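Putative polyprenyl synthetase (Streptomyces coelicolor, PDB 3NF2) probably catalyses, as a magnesium-dependent member of the FPP/GGPP synthase family, the chain-elongating condensation of isoprenoid diphosphates. Local coordinates at residues P59-L64 with T333-F338; V81-V86 with A189-I194; L128-L133 with R146-A151. One frame throughout, in Å; residues are numbered along the deposited sequence.

Interaction 1 (P59-L64 with T333-F338); sequences PALAVL and TALADF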
loop_
_atom_site.group_PDB
_atom_site.type_symbol
_atom_site.label_atom_id
_atom_site.label_comp_id
_atom_site.label_asym_id
_atom_site.label_seq_id
_atom_site.Cartn_x
_atom_site.Cartn_y
_atom_site.Cartn_z
ATOM N N PRO A 59 -5.978 17.794 9.146
ATOM C CA PRO A 59 -4.766 18.565 9.451
ATOM C C PRO A 59 -4.918 19.504 10.657
ATOM O O PRO A 59 -4.033 19.529 11.530
ATOM C CB PRO A 59 -4.508 19.370 8.167
ATOM C CG PRO A 59 -5.679 19.145 7.280
ATOM C CD PRO A 59 -6.343 17.899 7.718
ATOM N N ALA A 60 -6.032 20.238 10.712
ATOM C CA ALA A 60 -6.338 21.106 11.856
ATOM C C ALA A 60 -6.282 20.330 13.167
ATOM O O ALA A 60 -5.761 20.815 14.154
ATOM C CB ALA A 60 -7.712 21.767 11.693
ATOM N N LEU A 61 -6.802 19.110 13.144
ATOM C CA LEU A 61 -6.854 18.252 14.310
ATOM C C LEU A 61 -5.452 17.853 14.758
ATOM O O LEU A 61 -5.137 17.918 15.943
ATOM C CB LEU A 61 -7.688 17.016 13.968
ATOM C CG LEU A 61 -8.789 16.446 14.862
ATOM C CD1 LEU A 61 -9.258 17.399 15.937
ATOM C CD2 LEU A 61 -9.958 16.036 13.981
ATOM N N ALA A 62 -4.608 17.463 13.802
ATOM C CA ALA A 62 -3.250 16.992 14.107
ATOM C C ALA A 62 -2.333 18.070 14.683
ATOM O O ALA A 62 -1.513 17.774 15.558
ATOM C CB ALA A 62 -2.617 16.350 12.886
ATOM N N VAL A 63 -2.468 19.304 14.196
ATOM C CA VAL A 63 -1.675 20.411 14.742
ATOM C C VAL A 63 -2.180 20.780 16.133
ATOM O O VAL A 63 -1.376 21.060 17.022
ATOM C CB VAL A 63 -1.542 21.652 13.787
ATOM C CG1 VAL A 63 -0.798 21.275 12.512
ATOM C CG2 VAL A 63 -2.884 22.281 13.442
ATOM N N LEU A 64 -3.503 20.730 16.320
ATOM C CA LEU A 64 -4.128 20.858 17.640
ATOM C C LEU A 64 -3.642 19.795 18.624
ATOM O O LEU A 64 -3.387 20.094 19.790
ATOM C CB LEU A 64 -5.651 20.767 17.530
ATOM C CG LEU A 64 -6.519 21.992 17.794
ATOM C CD1 LEU A 64 -6.608 22.881 16.569
ATOM C CD2 LEU A 64 -7.899 21.523 18.200
ATOM N N THR A 333 -13.197 21.086 21.280
ATOM C CA THR A 333 -14.646 21.153 21.466
ATOM C C THR A 333 -15.357 21.852 20.297
ATOM O O THR A 333 -16.421 21.412 19.870
ATOM C CB THR A 333 -14.977 21.821 22.832
ATOM O OG1 THR A 333 -14.636 20.918 23.900
ATOM C CG2 THR A 333 -16.460 22.230 22.949
ATOM N N ALA A 334 -14.751 22.903 19.757
ATOM C CA ALA A 334 -15.369 23.680 18.684
ATOM C C ALA A 334 -15.349 22.981 17.325
ATOM O O ALA A 334 -16.241 23.204 16.499
ATOM C CB ALA A 334 -14.727 25.058 18.582
ATOM N N LEU A 335 -14.328 22.159 17.086
ATOM C CA LEU A 335 -14.264 21.341 15.872
ATOM C C LEU A 335 -15.382 20.309 15.880
ATOM O O LEU A 335 -16.039 20.085 14.859
ATOM C CB LEU A 335 -12.908 20.648 15.745
ATOM C CG LEU A 335 -11.750 21.530 15.274
ATOM C CD1 LEU A 335 -10.431 20.854 15.550
ATOM C CD2 LEU A 335 -11.865 21.891 13.794
ATOM N N ALA A 336 -15.603 19.719 17.055
ATOM C CA ALA A 336 -16.673 18.752 17.275
ATOM C C ALA A 336 -18.062 19.312 16.965
ATOM O O ALA A 336 -18.911 18.599 16.431
ATOM C CB ALA A 336 -16.612 18.197 18.691
ATOM N N ASP A 337 -18.286 20.586 17.275
ATOM C CA ASP A 337 -19.548 21.231 16.929
ATOM C C ASP A 337 -19.630 21.550 15.438
ATOM O O ASP A 337 -20.710 21.483 14.859
ATOM C CB ASP A 337 -19.787 22.493 17.767
ATOM C CG ASP A 337 -19.623 22.253 19.267
ATOM O OD1 ASP A 337 -19.515 21.084 19.705
ATOM O OD2 ASP A 337 -19.596 23.251 20.018
ATOM N N PHE A 338 -18.495 21.890 14.821
ATOM C CA PHE A 338 -18.451 22.173 13.375
ATOM C C PHE A 338 -18.801 20.935 12.555
ATOM O O PHE A 338 -19.422 21.032 11.492
ATOM C CB PHE A 338 -17.079 22.711 12.936
ATOM C CG PHE A 338 -16.955 22.915 11.438
ATOM C CD1 PHE A 338 -16.336 21.957 10.632
ATOM C CD2 PHE A 338 -17.473 24.059 10.832
ATOM C CE1 PHE A 338 -16.231 22.135 9.250
ATOM C CE2 PHE A 338 -17.367 24.249 9.449
ATOM C CZ PHE A 338 -16.747 23.283 8.658
#

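Interaction 2 (V81-V86 with A189-I194); sequences VAVELV and ACASSI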
loop_
_atom_site.group_PDB
_atom_site.type_symbol
_atom_site.label_atom_id
_atom_site.label_comp_id
_atom_site.label_asym_id
_atom_site.label_seq_id
_atom_site.Cartn_x
_atom_site.Cartn_y
_atom_site.Cartn_z
ATOM N N VAL A 81 0.553 15.504 7.684
ATOM C CA VAL A 81 0.969 15.178 6.325
ATOM C C VAL A 81 0.789 13.669 6.097
ATOM O O VAL A 81 0.183 13.249 5.111
ATOM C CB VAL A 81 2.427 15.687 6.038
ATOM C CG1 VAL A 81 3.023 15.069 4.773
ATOM C CG2 VAL A 81 2.441 17.200 5.913
ATOM N N ALA A 82 1.260 12.874 7.047
ATOM C CA ALA A 82 1.120 11.426 6.990
ATOM C C ALA A 82 -0.349 10.976 6.922
ATOM O O ALA A 82 -0.684 10.066 6.146
ATOM C CB ALA A 82 1.823 10.788 8.174
ATOM N N VAL A 83 -1.209 11.624 7.719
ATOM C CA VAL A 83 -2.648 11.351 7.733
ATOM C C VAL A 83 -3.288 11.675 6.374
ATOM O O VAL A 83 -4.099 10.897 5.855
ATOM C CB VAL A 83 -3.370 12.116 8.882
ATOM C CG1 VAL A 83 -4.865 12.172 8.655
ATOM C CG2 VAL A 83 -3.121 11.438 10.219
ATOM N N GLU A 84 -2.897 12.804 5.793
ATOM C CA GLU A 84 -3.419 13.208 4.497
ATOM C C GLU A 84 -2.973 12.278 3.380
ATOM O O GLU A 84 -3.728 12.021 2.439
ATOM C CB GLU A 84 -2.991 14.633 4.175
ATOM C CG GLU A 84 -3.742 15.705 4.947
ATOM C CD GLU A 84 -5.230 15.433 5.034
ATOM O OE1 GLU A 84 -5.671 14.953 6.101
ATOM O OE2 GLU A 84 -5.945 15.687 4.039
ATOM N N LEU A 85 -1.740 11.789 3.491
ATOM C CA LEU A 85 -1.162 10.885 2.510
ATOM C C LEU A 85 -1.867 9.533 2.510
ATOM O O LEU A 85 -2.235 9.030 1.443
ATOM C CB LEU A 85 0.347 10.728 2.736
ATOM C CG LEU A 85 1.212 11.899 2.261
ATOM C CD1 LEU A 85 2.644 11.786 2.801
ATOM C CD2 LEU A 85 1.217 12.041 0.738
ATOM N N VAL A 86 -2.068 8.973 3.708
ATOM C CA VAL A 86 -2.792 7.709 3.890
ATOM C C VAL A 86 -4.229 7.854 3.413
ATOM O O VAL A 86 -4.752 6.971 2.707
ATOM C CB VAL A 86 -2.766 7.221 5.363
ATOM C CG1 VAL A 86 -3.755 6.094 5.583
ATOM C CG2 VAL A 86 -1.385 6.728 5.734
ATOM N N ALA A 189 -9.436 9.431 14.553
ATOM C CA ALA A 189 -8.851 9.026 15.826
ATOM C C ALA A 189 -7.349 9.226 15.786
ATOM O O ALA A 189 -6.759 9.748 16.734
ATOM C CB ALA A 189 -9.168 7.575 16.107
ATOM N N CYS A 190 -6.748 8.807 14.672
ATOM C CA CYS A 190 -5.328 8.960 14.451
ATOM C C CYS A 190 -4.945 10.431 14.339
ATOM O O CYS A 190 -3.992 10.862 14.969
ATOM C CB CYS A 190 -4.871 8.202 13.204
ATOM S SG CYS A 190 -3.084 8.331 12.942
ATOM N N ALA A 191 -5.694 11.195 13.555
ATOM C CA ALA A 191 -5.433 12.627 13.414
ATOM C C ALA A 191 -5.527 13.366 14.750
ATOM O O ALA A 191 -4.746 14.277 15.013
ATOM C CB ALA A 191 -6.381 13.241 12.410
ATOM N N SER A 192 -6.477 12.945 15.591
ATOM C CA SER A 192 -6.700 13.546 16.901
ATOM C C SER A 192 -5.599 13.254 17.911
ATOM O O SER A 192 -5.427 14.013 18.860
ATOM C CB SER A 192 -8.048 13.096 17.486
ATOM O OG SER A 192 -9.125 13.677 16.770
ATOM N N SER A 193 -4.868 12.162 17.717
ATOM C CA SER A 193 -3.872 11.740 18.701
ATOM C C SER A 193 -2.408 11.797 18.231
ATOM O O SER A 193 -1.496 11.681 19.053
ATOM C CB SER A 193 -4.193 10.338 19.220
ATOM O OG SER A 193 -3.988 9.353 18.219
ATOM N N ILE A 194 -2.181 11.982 16.931
ATOM C CA ILE A 194 -0.831 11.850 16.367
ATOM C C ILE A 194 0.145 13.002 16.730
ATOM O O ILE A 194 1.308 12.749 17.072
ATOM C CB ILE A 194 -0.859 11.544 14.831
ATOM C CG1 ILE A 194 0.479 10.955 14.369
ATOM C CG2 ILE A 194 -1.327 12.766 13.995
ATOM C CD1 ILE A 194 0.484 10.477 12.924
#

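Interaction 3 (L128-L133 with R146-A151); sequences LANEVL and RRLTKA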
loop_
_atom_site.group_PDB
_atom_site.type_symbol
_atom_site.label_atom_id
_atom_site.label_comp_id
_atom_site.label_asym_id
_atom_site.label_seq_id
_atom_site.Cartn_x
_atom_site.Cartn_y
_atom_site.Cartn_z
ATOM N N LEU A 128 5.228 6.805 1.478
ATOM C CA LEU A 128 5.713 8.149 1.815
ATOM C C LEU A 128 5.239 8.640 3.190
ATOM O O LEU A 128 5.938 9.404 3.859
ATOM C CB LEU A 128 5.311 9.156 0.720
ATOM C CG LEU A 128 5.875 10.576 0.782
ATOM C CD1 LEU A 128 7.427 10.631 0.787
ATOM C CD2 LEU A 128 5.324 11.390 -0.355
ATOM N N ALA A 129 4.051 8.196 3.594
ATOM C CA ALA A 129 3.443 8.613 4.853
ATOM C C ALA A 129 4.247 8.085 6.008
ATOM O O ALA A 129 4.523 8.814 6.965
ATOM C CB ALA A 129 1.997 8.121 4.945
ATOM N N ASN A 130 4.623 6.814 5.906
ATOM C CA ASN A 130 5.483 6.170 6.890
ATOM C C ASN A 130 6.865 6.808 6.935
ATOM O O ASN A 130 7.456 6.935 8.005
ATOM C CB ASN A 130 5.612 4.672 6.587
ATOM C CG ASN A 130 4.322 3.925 6.803
ATOM O OD1 ASN A 130 3.606 4.170 7.762
ATOM N ND2 ASN A 130 4.023 2.998 5.912
ATOM N N GLU A 131 7.360 7.215 5.766
ATOM C CA GLU A 131 8.646 7.889 5.643
ATOM C C GLU A 131 8.620 9.240 6.341
ATOM O O GLU A 131 9.531 9.564 7.089
ATOM C CB GLU A 131 9.009 8.089 4.170
ATOM C CG GLU A 131 10.424 8.576 3.920
ATOM C CD GLU A 131 11.429 7.436 3.863
ATOM O OE1 GLU A 131 11.861 6.959 4.939
ATOM O OE2 GLU A 131 11.791 7.018 2.739
ATOM N N VAL A 132 7.565 10.013 6.097
ATOM C CA VAL A 132 7.432 11.363 6.637
ATOM C C VAL A 132 7.510 11.384 8.171
ATOM O O VAL A 132 8.008 12.343 8.763
ATOM C CB VAL A 132 6.157 12.055 6.073
ATOM C CG1 VAL A 132 5.562 13.088 7.033
ATOM C CG2 VAL A 132 6.469 12.695 4.732
ATOM N N LEU A 133 7.061 10.302 8.798
ATOM C CA LEU A 133 7.156 10.161 10.246
ATOM C C LEU A 133 8.496 9.585 10.692
ATOM O O LEU A 133 9.156 10.164 11.545
ATOM C CB LEU A 133 5.999 9.312 10.792
ATOM C CG LEU A 133 4.603 9.925 10.631
ATOM C CD1 LEU A 133 3.527 8.902 10.973
ATOM C CD2 LEU A 133 4.453 11.193 11.482
ATOM N N ARG A 146 3.110 3.780 14.562
ATOM C CA ARG A 146 2.300 2.695 15.135
ATOM C C ARG A 146 0.808 3.036 15.082
ATOM O O ARG A 146 -0.020 2.187 14.748
ATOM C CB ARG A 146 2.738 2.447 16.585
ATOM C CG ARG A 146 1.888 1.485 17.404
ATOM C CD ARG A 146 2.616 0.185 17.640
ATOM N NE ARG A 146 1.745 -0.848 18.198
ATOM C CZ ARG A 146 1.734 -1.226 19.475
ATOM N NH1 ARG A 146 2.548 -0.651 20.355
ATOM N NH2 ARG A 146 0.904 -2.185 19.872
ATOM N N ARG A 147 0.491 4.291 15.398
ATOM C CA ARG A 147 -0.873 4.802 15.382
ATOM C C ARG A 147 -1.391 4.923 13.961
ATOM O O ARG A 147 -2.572 4.700 13.709
ATOM C CB ARG A 147 -0.939 6.188 16.034
ATOM C CG ARG A 147 -0.408 6.270 17.454
ATOM C CD ARG A 147 -1.437 5.851 18.460
ATOM N NE ARG A 147 -0.848 5.669 19.781
ATOM C CZ ARG A 147 -1.552 5.525 20.898
ATOM N NH1 ARG A 147 -2.879 5.556 20.853
ATOM N NH2 ARG A 147 -0.929 5.359 22.058
ATOM N N LEU A 148 -0.503 5.306 13.043
ATOM C CA LEU A 148 -0.854 5.459 11.633
ATOM C C LEU A 148 -1.182 4.100 11.039
ATOM O O LEU A 148 -2.135 3.970 10.275
ATOM C CB LEU A 148 0.298 6.102 10.859
ATOM C CG LEU A 148 -0.016 6.620 9.446
ATOM C CD1 LEU A 148 -0.723 7.971 9.489
ATOM C CD2 LEU A 148 1.241 6.698 8.619
ATOM N N THR A 149 -0.393 3.099 11.424
ATOM C CA THR A 149 -0.553 1.728 10.953
ATOM C C THR A 149 -1.891 1.121 11.387
ATOM O O THR A 149 -2.552 0.469 10.593
ATOM C CB THR A 149 0.625 0.841 11.421
ATOM O OG1 THR A 149 1.853 1.456 11.016
ATOM C CG2 THR A 149 0.537 -0.594 10.820
ATOM N N LYS A 150 -2.281 1.358 12.635
ATOM C CA LYS A 150 -3.551 0.884 13.164
ATOM C C LYS A 150 -4.704 1.463 12.344
ATOM O O LYS A 150 -5.613 0.728 11.939
ATOM C CB LYS A 150 -3.685 1.256 14.647
ATOM C CG LYS A 150 -5.039 0.888 15.272
ATOM C CD LYS A 150 -5.121 1.247 16.749
ATOM C CE LYS A 150 -6.494 0.899 17.316
ATOM N NZ LYS A 150 -6.444 0.667 18.783
ATOM N N ALA A 151 -4.629 2.766 12.068
ATOM C CA ALA A 151 -5.656 3.472 11.311
ATOM C C ALA A 151 -5.717 3.021 9.857
ATOM O O ALA A 151 -6.794 2.991 9.254
ATOM C CB ALA A 151 -5.413 4.954 11.369
#

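Interaction 1 (P59-L64 with T333-F338)
Leu61 and Leu335 mark the nearest approach of two helical segments, 59-64 on helix 57-67 and 333-338 on helix 326-339, with a CA to CA distance of 8.2 Å between them. At that spacing the backbones stay well apart, and the atoms within touching distance are leucine methyls; a modest 134 Å² in all is buried between the segments. Leu335 supplies more than half of that surface. Its CB points at helix 57-67, and the rest of the side chain continues outward, since CD1 lies anti to CA (chi2 164°) and forms the leading end. This one methyl serves two partners. Leu335 CD1 lies 3.7 Å from Leu61 CD1 and equally 3.7 Å from Leu64 CD2, so it rests against both leucines, three positions apart on the facing helix. The two approaches differ. Leu64 meets Leu335 end on, whereas Leu61 runs alongside it in the opposite sense, their CD1 methyls touching as the side chains pass. The CB of Leu61 does not point at helix 326-339, and it is the end of the side chain that comes near.

Within the all-alpha isoprenoid synthase fold, this contact seats the last helix of the chain against one of the first helices of the bundle. Helix 5-25 covers the same apolar cluster, with Leu8 on Leu64 and Leu9 on Leu335. Leu61 also packs on Leu188 and Ser192 of helix 173-198.

Ala60 CB also faces the partner helix but stays 4.7 Å from Leu335 CD2. Helix 300-319 lies against helix 326-339, with Asp337 OD1 hydrogen-bonded to His312 NE2.

Interaction 2 (V81-V86 with A189-I194)
Val83 is the single residue of segment 81-86 that touches segment 189-194, and its two methyls divide the work. CG2, anti to its own carbonyl carbon, is turned to the region between Cys190 and Ala191, with Val83 CG2 4.1 Å from Cys190 SG and also 4.1 Å from Ala191 CA. CG1 settles beside the methyl of the same alanine, Val83 CG1 to Ala191 CB being 4.2 Å. The small alanine lets the valine come up to the helix backbone, and the short segments run antiparallel at 167° with their axes 10.2 Å apart.

Around this closer centre the fit relaxes. Ile194 CG2 is 4.4 Å from Val83 CG2, and Ala82 CB faces the second helix without touching it. On another, partly exposed face of helix 77-98, Glu84 turns from the apolar seam to form a salt bridge with Arg58. Val86 and Cys190, by contrast, are buried against helix 139-165, through Leu148 and Ala151 respectively. The contact belongs to the central bundle of the isoprenoid synthase fold, where helix 77-98 ends in the sequence DDLMD, the family's first aspartate-rich DDxxD motif, which as in relatives probably binds the magnesium-diphosphate.

Interaction 3 (L128-L133 with R146-A151)
Asn130 and Leu148 have the nearest CA atoms, 7.9 Å apart, where segments 128-133 and 146-151 run antiparallel at 161°, the axes of the two short segments 10.7 Å apart. Leu148 carries its side of the contact through one methyl, CD2, which is received by three residues of helix 115-134. With CG anti to the backbone N (chi1 -167°) and CD2 anti to CA, that methyl is the leading end of the side chain. Ala129 CB lies 4.0 Å from Leu148 CD2, and Leu133 CD1 touches Leu148 CD2 at the same 4.0 Å. Ala129 and Leu133, one helical turn apart, thus form an apolar seat for the methyl.

The third neighbour is polar. Asn130 CB does not point at the partner helix, but its amide bends round until OD1 is 3.6 Å from Leu148 CD2, a van der Waals contact of oxygen with methyl. Both Leu133 and Asn130 come at Leu148 on a slant. The side chain of Asn130 also packs on Thr145 of helix 139-165. Asn130 further lies at the dimer boundary, packing on Asn130 of the second subunit, while Glu131 makes a salt bridge to Arg153 of that subunit.

On a different face of helix 139-165, Arg147 leads away from the contact to salt bridges with Glu203, Asp207 and Glu210 of helix 203-230. Helix 77-98 backs the seat through Leu85 and Val86 on Ala129 and Ala82 on Leu133. Two helices consecutive in the chain, folded back on each other, make an antiparallel helical hairpin, and here it helps form the subunit interface of the two-chain assembly.

In the fold
From the N terminus, the chain passes through 59-64 and 81-86, on successive helices, before it reaches the hairpin of interaction 3, the shortest closure, with 12 residues between its segments. Interaction 2 closes next, when 189-194 returns to 81-86 and encloses that hairpin. Interaction 1 closes last, as 333-338 comes back to 59-64 near the C terminus. The three are nested and none cross. Interactions 2 and 3 have centres 8 Å apart and touch through Ala82, Val86 and Cys190; interactions 1 and 2 meet through Leu61 and Ala62. Together they join the dimer-facing hairpin, the central bundle and the terminal helix.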